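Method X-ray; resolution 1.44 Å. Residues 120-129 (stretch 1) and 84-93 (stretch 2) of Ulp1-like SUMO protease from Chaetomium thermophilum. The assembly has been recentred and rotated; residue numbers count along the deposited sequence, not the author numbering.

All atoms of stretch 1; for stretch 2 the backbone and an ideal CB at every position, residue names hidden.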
# COMPACT_ATOMS: atom_id res chain seq x y z
N ALA A 120 20.17 7.72 8.33
CA ALA A 120 20.62 6.93 9.47
C ALA A 120 19.85 5.63 9.65
O ALA A 120 20.42 4.63 10.09
CB ALA A 120 20.54 7.76 10.76
N ASN A 121 18.55 5.62 9.33
CA ASN A 121 17.74 4.43 9.56
C ASN A 121 17.32 3.73 8.28
O ASN A 121 16.62 2.71 8.35
CB ASN A 121 16.49 4.78 10.39
CG ASN A 121 15.47 5.57 9.61
OD1 ASN A 121 15.78 6.64 9.09
ND2 ASN A 121 14.24 5.05 9.53
N PHE A 122 17.74 4.22 7.12
CA PHE A 122 17.23 3.71 5.85
C PHE A 122 17.37 2.19 5.74
O PHE A 122 16.40 1.49 5.43
CB PHE A 122 17.94 4.41 4.68
CG PHE A 122 17.35 4.08 3.35
CD1 PHE A 122 16.23 4.74 2.90
CD2 PHE A 122 17.92 3.10 2.54
CE1 PHE A 122 15.67 4.44 1.68
CE2 PHE A 122 17.37 2.80 1.32
CZ PHE A 122 16.24 3.47 0.89
N LEU A 123 18.57 1.67 5.97
CA LEU A 123 18.79 0.23 5.83
C LEU A 123 18.10 -0.59 6.91
O LEU A 123 17.99 -1.81 6.76
CB LEU A 123 20.29 -0.08 5.79
CG LEU A 123 21.06 0.53 4.62
CD1 LEU A 123 22.53 0.17 4.72
CD2 LEU A 123 20.50 0.06 3.29
N ASP A 124 17.64 0.05 7.99
CA ASP A 124 16.88 -0.63 9.03
C ASP A 124 15.42 -0.80 8.67
O ASP A 124 14.72 -1.59 9.30
CB ASP A 124 17.01 0.18 10.34
CG ASP A 124 16.22 -0.42 11.50
OD1 ASP A 124 16.57 -1.53 11.94
OD2 ASP A 124 15.27 0.24 11.98
N ILE A 125 14.93 -0.09 7.66
CA ILE A 125 13.56 -0.26 7.20
C ILE A 125 13.48 -1.55 6.39
O ILE A 125 14.36 -1.83 5.57
CB ILE A 125 13.15 0.95 6.34
CG1 ILE A 125 13.29 2.25 7.13
CG2 ILE A 125 11.73 0.78 5.82
CD1 ILE A 125 13.13 3.51 6.26
N ASP A 126 12.40 -2.33 6.59
CA ASP A 126 12.17 -3.50 5.77
C ASP A 126 11.42 -3.18 4.47
O ASP A 126 11.74 -3.74 3.42
CB ASP A 126 11.33 -4.54 6.52
CG ASP A 126 12.09 -5.22 7.64
OD1 ASP A 126 13.34 -5.21 7.66
OD2 ASP A 126 11.41 -5.77 8.53
N THR A 127 10.41 -2.31 4.53
CA THR A 127 9.51 -2.10 3.41
C THR A 127 9.11 -0.64 3.33
O THR A 127 8.63 -0.07 4.31
CB THR A 127 8.24 -2.94 3.59
OG1 THR A 127 8.61 -4.29 3.84
CG2 THR A 127 7.37 -2.87 2.36
N ILE A 128 9.30 -0.05 2.15
CA ILE A 128 8.83 1.30 1.84
C ILE A 128 7.78 1.17 0.74
O ILE A 128 8.07 0.68 -0.35
CB ILE A 128 9.98 2.21 1.39
CG1 ILE A 128 11.05 2.31 2.48
CG2 ILE A 128 9.45 3.59 1.01
CD1 ILE A 128 12.30 3.06 2.05
N LEU A 129 6.56 1.62 1.04
CA LEU A 129 5.43 1.51 0.12
C LEU A 129 5.16 2.88 -0.50
O LEU A 129 4.87 3.85 0.21
CB LEU A 129 4.19 1.04 0.89
CG LEU A 129 4.31 -0.32 1.60
CD1 LEU A 129 3.09 -0.54 2.50
CD2 LEU A 129 4.43 -1.46 0.59
N UNK A 84 8.77 5.04 16.76
CA UNK A 84 7.97 5.86 15.85
C UNK A 84 8.81 6.40 14.70
O UNK A 84 8.36 6.43 13.55
CB UNK A 84 7.32 7.02 16.61
N UNK A 85 10.04 6.82 14.98
CA UNK A 85 10.89 7.40 13.96
C UNK A 85 11.84 6.39 13.33
O UNK A 85 12.66 6.77 12.50
CB UNK A 85 11.69 8.56 14.56
N UNK A 86 11.71 5.11 13.68
CA UNK A 86 12.50 4.03 13.08
C UNK A 86 11.55 2.92 12.64
O UNK A 86 11.58 1.81 13.17
CB UNK A 86 13.55 3.50 14.06
N UNK A 87 10.69 3.20 11.66
CA UNK A 87 9.73 2.19 11.23
C UNK A 87 10.39 1.01 10.55
O UNK A 87 11.45 1.13 9.93
CB UNK A 87 8.70 2.81 10.28
N UNK A 88 9.72 -0.13 10.65
CA UNK A 88 10.06 -1.28 9.81
C UNK A 88 9.29 -1.28 8.50
O UNK A 88 9.79 -1.83 7.50
CB UNK A 88 9.79 -2.58 10.56
N UNK A 89 8.11 -0.67 8.46
CA UNK A 89 7.36 -0.49 7.23
C UNK A 89 6.87 0.95 7.22
O UNK A 89 6.32 1.42 8.22
CB UNK A 89 6.20 -1.48 7.12
N UNK A 90 7.08 1.64 6.11
CA UNK A 90 6.60 3.01 6.02
C UNK A 90 5.96 3.24 4.66
O UNK A 90 6.22 2.52 3.69
CB UNK A 90 7.74 4.00 6.26
N UNK A 91 5.10 4.24 4.61
CA UNK A 91 4.29 4.50 3.44
C UNK A 91 4.29 5.99 3.15
O UNK A 91 4.43 6.82 4.05
CB UNK A 91 2.86 3.98 3.63
N UNK A 92 4.09 6.31 1.88
CA UNK A 92 4.00 7.68 1.41
C UNK A 92 2.58 8.00 0.97
O UNK A 92 1.77 7.12 0.66
CB UNK A 92 4.98 7.92 0.26
N UNK A 93 2.29 9.30 0.98
CA UNK A 93 1.00 9.79 0.54
C UNK A 93 0.98 9.94 -0.98
O UNK A 93 1.98 9.73 -1.68
CB UNK A 93 0.67 11.12 1.22

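Position 84 has nothing of stretch 1 within 5.5 Å of its ideal CB, so this contact sets no rule there; it is N84. Position 85 is equally free at its CB, and only its backbone matters: its carbonyl takes a water that also donates, weakly, to N121 OD1. The residue is Q85, whose side chain leads away.

At position 86 the ideal CB lies 4.2 Å from D124 OD2 and 4.8 Å from N121 ND2. A polar chain would suit, and a basic one might seem the natural answer to the aspartate. The deposited residue is E86. Water mediates: one molecule donates to both E86 O and D124 OD2, and another donates weakly to E86 OE1 and D124 OD2.

Position 87 has phi/psi of -67/153, which proline tolerates, and no stretch 1 atom crowds its CB. Many residues would fit; it is P87. Its carbonyl shares a water with N121 ND2 and D124 OD2, while P87 O packs 3.5 Å from I125 CG1.

At position 88 the CB points sideways, 4.1 Å from D126 OD2, with the acceptors of D124 farther out. A long basic chain, lysine or arginine, suits best. K88 extends its outer chi angles and places NZ 2.9 Å from D124 O and 3.0 Å from D124 OD1, the latter a salt bridge; a water joins NZ to D126 OD1. Meanwhile K88 O accepts from D126 N (2.8 Å) and T127 N (3.1 Å), opening the parallel pairing.

Positions 89 to 91 form a strand parallel to 127-129, so side chains alternate. Position 89 shares a face with T127 and L129, favouring a small or medium apolar residue. It is C89, whose SG lies 3.9 Å from L129 CD1.

Position 90 turns to the face of I128, with I125 CG2 5.1 Å from the ideal CB; a beta-branched residue such as valine, isoleucine or threonine suits. T90 sets its CG2 4.0 Å from I128 CG1, and OG1 bonds elsewhere in the structure. Its backbone N and O bond T127 O and L129 N.

Position 91 returns to the L129 face, where several apolar residues could serve. A91 puts CB 4.3 Å from L129 CB.

At position 92 the CB points sideways, and I128 offers an apolar partner to a large side chain. F92 brings CE1 3.5 Å from I128 CG2, meeting it at the ring edge.

Position 93 points away, leaving stretch 1 no say. T93 caps a backbone N just past the stretch.

Stretch 2 (84-93) NQEPKCTAFT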
# COMPACT_ATOMS: atom_id res chain seq x y z
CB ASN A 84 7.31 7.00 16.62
CG ASN A 84 6.22 6.52 17.55
OD1 ASN A 84 6.36 6.57 18.77
ND2 ASN A 84 5.13 6.04 16.97
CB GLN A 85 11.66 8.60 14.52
CG GLN A 85 10.73 9.70 15.00
CD GLN A 85 11.40 11.05 15.09
OE1 GLN A 85 12.34 11.24 15.86
NE2 GLN A 85 10.92 12.00 14.30
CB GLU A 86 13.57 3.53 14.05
CG GLU A 86 14.57 4.62 14.42
CD GLU A 86 15.63 4.17 15.40
OE1 GLU A 86 15.77 2.96 15.66
OE2 GLU A 86 16.35 5.05 15.92
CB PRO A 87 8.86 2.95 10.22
CG PRO A 87 9.75 4.02 9.71
CD PRO A 87 10.54 4.46 10.91
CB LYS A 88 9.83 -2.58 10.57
CG LYS A 88 10.91 -2.86 11.61
CD LYS A 88 12.27 -3.11 10.96
CE LYS A 88 13.36 -3.40 11.96
NZ LYS A 88 14.65 -3.68 11.27
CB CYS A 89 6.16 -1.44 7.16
SG CYS A 89 5.25 -1.40 5.59
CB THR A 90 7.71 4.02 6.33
OG1 THR A 90 7.12 5.33 6.42
CG2 THR A 90 8.78 4.02 5.26
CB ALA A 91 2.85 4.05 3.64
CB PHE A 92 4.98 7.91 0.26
CG PHE A 92 6.40 8.01 0.71
CD1 PHE A 92 7.16 6.88 0.90
CD2 PHE A 92 6.97 9.24 0.97
CE1 PHE A 92 8.47 6.97 1.33
CE2 PHE A 92 8.28 9.34 1.39
CZ PHE A 92 9.02 8.20 1.57
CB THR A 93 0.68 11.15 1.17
OG1 THR A 93 1.51 12.15 0.58
CG2 THR A 93 0.90 11.10 2.69
O HOH W 1 14.10 8.47 10.78
O HOH W 2 13.35 -0.15 13.80
O HOH W 3 16.98 2.40 12.92
O HOH W 4 13.83 2.41 10.69
O HOH W 5 14.59 -5.96 9.91
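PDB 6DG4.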